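PDB 2C0N: A197 from Sulfolobus turreted icosahedral virus, which is a viral glycosyltransferase of the GT-A fold, which probably transfers a sugar from a nucleotide-activated donor to an acceptor. Local coordinates for the interface of chains A and B. Coordinates in Å, arbitrary orientation; residue numbers count along the deposited sequence, not the author numbering. Chains: chain A/B, A197.

The interface of chains A and B. Residues chain A 9-13, 30-32; chain B 13-15, 18, 176-177, 191-192.
A short antiparallel beta bridge across a two-fold axis joins the 12-14 strands of two A197 copies; whether this dimer is the biological one the structure alone does not show. The bridge closes where A:Val13 N donates to B:Val13 O at 2.9 Å (166° at the hydrogen, the donor above the carbonyl plane), and B:Val13 N returns the bond to A:Val13 O. Two residue pairs further, past A:Ser12 and B:Arg14, B:Leu15 N, at the start of helix 15-23, donates to A:Gly11 O (2.9 Å). B:Leu15 loses 83 Å² of its surface to chain A, the largest share in this patch: its side chain crosses that of A:Ile30 obliquely, CD1 at 3.7 Å from A:Ile30 CG2, and CD1 also meets A:Val13 CG2; the side chains of B:Ile18 and A:Val13 cross at about a right angle. Behind it, A:Ser9 OG donates to A:Leu31 O (2.8 Å) and accepts from A:Gly11 N, tying the 9-11 loop to strand 28-31. With CG anti to its carbonyl carbon (chi1 -48°), B:His192 presents ND1 edge-on, in the ring plane, as acceptor for A:Ser32 N at 2.9 Å, while A:Leu31 CD2 lies over one ring face, 3.9 Å from the centroid; together these should fix the ring's rotation. At the opposite margin, B:Arg177 points NH1 in the guanidinium plane at A:Met10 O (3.1 Å), though NH1 stands above that carbonyl's plane, and a water links A:Ser12 OG to B:Glu176 OE2. The 9-11 loop, strand 12-14 and the end of strand 28-31 with A:Ser32 thus receive the partner's first helix, its 176-177 loop and the loop before its strand 193-195.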
loop_
_atom_site.group_PDB
_atom_site.type_symbol
_atom_site.label_atom_id
_atom_site.label_comp_id
_atom_site.label_asym_id
_atom_site.label_seq_id
_atom_site.Cartn_x
_atom_site.Cartn_y
_atom_site.Cartn_z
ATOM N N SER A 9 -4.508 -5.936 -8.419
ATOM C CA SER A 9 -4.983 -4.586 -8.091
ATOM C C SER A 9 -5.380 -3.790 -9.303
ATOM O O SER A 9 -5.117 -4.204 -10.436
ATOM C CB SER A 9 -3.913 -3.846 -7.301
ATOM O OG SER A 9 -3.038 -3.231 -8.177
HETATM N N MSE A 10 -5.959 -2.616 -9.042
HETATM C CA MSE A 10 -6.200 -1.583 -10.061
HETATM C C MSE A 10 -5.205 -0.427 -9.956
HETATM O O MSE A 10 -5.396 0.628 -10.558
HETATM C CB MSE A 10 -7.646 -1.097 -9.998
HETATM C CG MSE A 10 -8.617 -2.257 -9.984
HETATM SE SE MSE A 10 -8.840 -2.817 -11.793
HETATM C CE MSE A 10 -10.165 -1.561 -12.291
ATOM N N GLY A 11 -4.089 -0.670 -9.237
ATOM C CA GLY A 11 -2.999 0.285 -9.118
ATOM C C GLY A 11 -2.858 0.934 -7.744
ATOM O O GLY A 11 -1.944 1.735 -7.520
ATOM N N SER A 12 -3.739 0.584 -6.817
ATOM C CA SER A 12 -3.576 1.045 -5.444
ATOM C C SER A 12 -3.997 -0.051 -4.488
ATOM O O SER A 12 -4.732 -0.991 -4.886
ATOM C CB SER A 12 -4.368 2.298 -5.202
ATOM O OG SER A 12 -5.746 2.022 -5.211
ATOM N N VAL A 13 -3.554 0.091 -3.232
ATOM C CA VAL A 13 -3.948 -0.817 -2.166
ATOM C C VAL A 13 -4.536 -0.009 -0.986
ATOM O O VAL A 13 -3.899 0.921 -0.487
ATOM C CB VAL A 13 -2.765 -1.635 -1.671
ATOM C CG1 VAL A 13 -3.174 -2.617 -0.603
ATOM C CG2 VAL A 13 -2.179 -2.438 -2.851
ATOM N N ILE A 30 1.976 -7.577 -5.613
ATOM C CA ILE A 30 0.784 -6.834 -5.945
ATOM C C ILE A 30 0.847 -6.565 -7.445
ATOM O O ILE A 30 1.800 -5.985 -7.922
ATOM C CB ILE A 30 0.693 -5.492 -5.216
ATOM C CG1 ILE A 30 0.844 -5.688 -3.717
ATOM C CG2 ILE A 30 -0.682 -4.882 -5.459
ATOM C CD1 ILE A 30 1.077 -4.440 -2.971
ATOM N N LEU A 31 -0.154 -7.014 -8.181
ATOM C CA LEU A 31 -0.122 -6.981 -9.624
ATOM C C LEU A 31 -0.755 -5.681 -10.077
ATOM O O LEU A 31 -1.882 -5.357 -9.658
ATOM C CB LEU A 31 -0.888 -8.177 -10.197
ATOM C CG LEU A 31 -0.281 -9.524 -9.753
ATOM C CD1 LEU A 31 -1.305 -10.607 -9.659
ATOM C CD2 LEU A 31 0.790 -9.891 -10.670
ATOM N N SER A 32 -0.036 -4.932 -10.915
ATOM C CA SER A 32 -0.557 -3.753 -11.563
ATOM C C SER A 32 -1.658 -4.099 -12.525
ATOM O O SER A 32 -1.852 -5.251 -12.884
ATOM C CB SER A 32 0.540 -3.003 -12.310
ATOM O OG SER A 32 1.344 -2.382 -11.350
ATOM N N VAL B 13 -3.016 3.607 -0.992
ATOM C CA VAL B 13 -1.694 3.993 -1.462
ATOM C C VAL B 13 -1.435 3.369 -2.852
ATOM O O VAL B 13 -1.570 2.157 -3.029
ATOM C CB VAL B 13 -0.610 3.535 -0.499
ATOM C CG1 VAL B 13 0.759 3.975 -0.950
ATOM C CG2 VAL B 13 -0.873 4.156 0.889
ATOM N N ARG B 14 -1.063 4.214 -3.803
ATOM C CA ARG B 14 -0.754 3.776 -5.166
ATOM C C ARG B 14 0.504 2.882 -5.161
ATOM O O ARG B 14 1.429 3.065 -4.351
ATOM C CB ARG B 14 -0.640 4.989 -6.136
ATOM C CG ARG B 14 0.468 5.987 -5.844
ATOM C CD ARG B 14 0.254 7.271 -6.530
ATOM N NE ARG B 14 -0.824 7.973 -5.853
ATOM C CZ ARG B 14 -1.893 8.480 -6.412
ATOM N NH1 ARG B 14 -1.989 8.543 -7.699
ATOM N NH2 ARG B 14 -2.816 9.042 -5.657
ATOM N N LEU B 15 0.549 1.952 -6.109
ATOM C CA LEU B 15 1.625 0.975 -6.177
ATOM C C LEU B 15 3.009 1.581 -6.244
ATOM O O LEU B 15 3.943 1.092 -5.583
ATOM C CB LEU B 15 1.397 0.013 -7.353
ATOM C CG LEU B 15 0.813 -1.358 -6.958
ATOM C CD1 LEU B 15 -0.517 -1.270 -6.206
ATOM C CD2 LEU B 15 0.741 -2.260 -8.184
ATOM N N ILE B 18 4.092 2.311 -2.768
ATOM C CA ILE B 18 4.368 1.073 -2.062
ATOM C C ILE B 18 5.738 0.563 -2.417
ATOM O O ILE B 18 6.513 0.143 -1.531
ATOM C CB ILE B 18 3.314 0.036 -2.344
ATOM C CG1 ILE B 18 1.982 0.545 -1.836
ATOM C CG2 ILE B 18 3.623 -1.313 -1.637
ATOM C CD1 ILE B 18 0.876 -0.363 -2.198
ATOM N N GLU B 176 -2.873 6.149 -10.903
ATOM C CA GLU B 176 -2.032 5.129 -10.307
ATOM C C GLU B 176 -0.765 4.856 -11.100
ATOM O O GLU B 176 0.152 4.233 -10.563
ATOM C CB GLU B 176 -2.822 3.843 -10.154
ATOM C CG GLU B 176 -3.998 3.976 -9.248
ATOM C CD GLU B 176 -5.279 4.493 -9.888
ATOM O OE1 GLU B 176 -5.320 4.911 -11.058
ATOM O OE2 GLU B 176 -6.295 4.446 -9.179
ATOM N N ARG B 177 -0.711 5.322 -12.355
ATOM C CA ARG B 177 0.362 4.946 -13.287
ATOM C C ARG B 177 1.074 6.120 -13.959
ATOM O O ARG B 177 2.282 6.013 -14.279
ATOM C CB ARG B 177 -0.213 4.050 -14.411
ATOM C CG ARG B 177 -0.664 2.705 -13.959
ATOM C CD ARG B 177 -1.697 2.030 -14.948
ATOM N NE ARG B 177 -2.886 2.822 -14.885
ATOM C CZ ARG B 177 -3.840 2.720 -13.991
ATOM N NH1 ARG B 177 -3.880 1.728 -13.069
ATOM N NH2 ARG B 177 -4.818 3.606 -14.042
ATOM N N ASP B 191 4.570 -1.232 -13.311
ATOM C CA ASP B 191 5.155 -2.469 -12.825
ATOM C C ASP B 191 4.391 -3.026 -11.633
ATOM O O ASP B 191 3.745 -2.289 -10.874
ATOM C CB ASP B 191 6.592 -2.225 -12.386
ATOM C CG ASP B 191 7.547 -2.066 -13.545
ATOM O OD1 ASP B 191 7.134 -2.217 -14.726
ATOM O OD2 ASP B 191 8.745 -1.796 -13.271
ATOM N N HIS B 192 4.508 -4.337 -11.454
ATOM C CA HIS B 192 4.028 -5.008 -10.229
ATOM C C HIS B 192 4.968 -4.658 -9.116
ATOM O O HIS B 192 6.101 -4.212 -9.354
ATOM C CB HIS B 192 4.005 -6.526 -10.448
ATOM C CG HIS B 192 3.358 -6.940 -11.730
ATOM N ND1 HIS B 192 2.086 -6.534 -12.097
ATOM C CD2 HIS B 192 3.834 -7.672 -12.760
ATOM C CE1 HIS B 192 1.805 -7.033 -13.289
ATOM N NE2 HIS B 192 2.844 -7.735 -13.711
HETATM O O HOH W 1 -7.039 1.957 -12.168
HETATM O O HOH W 2 -6.745 4.144 -6.652
#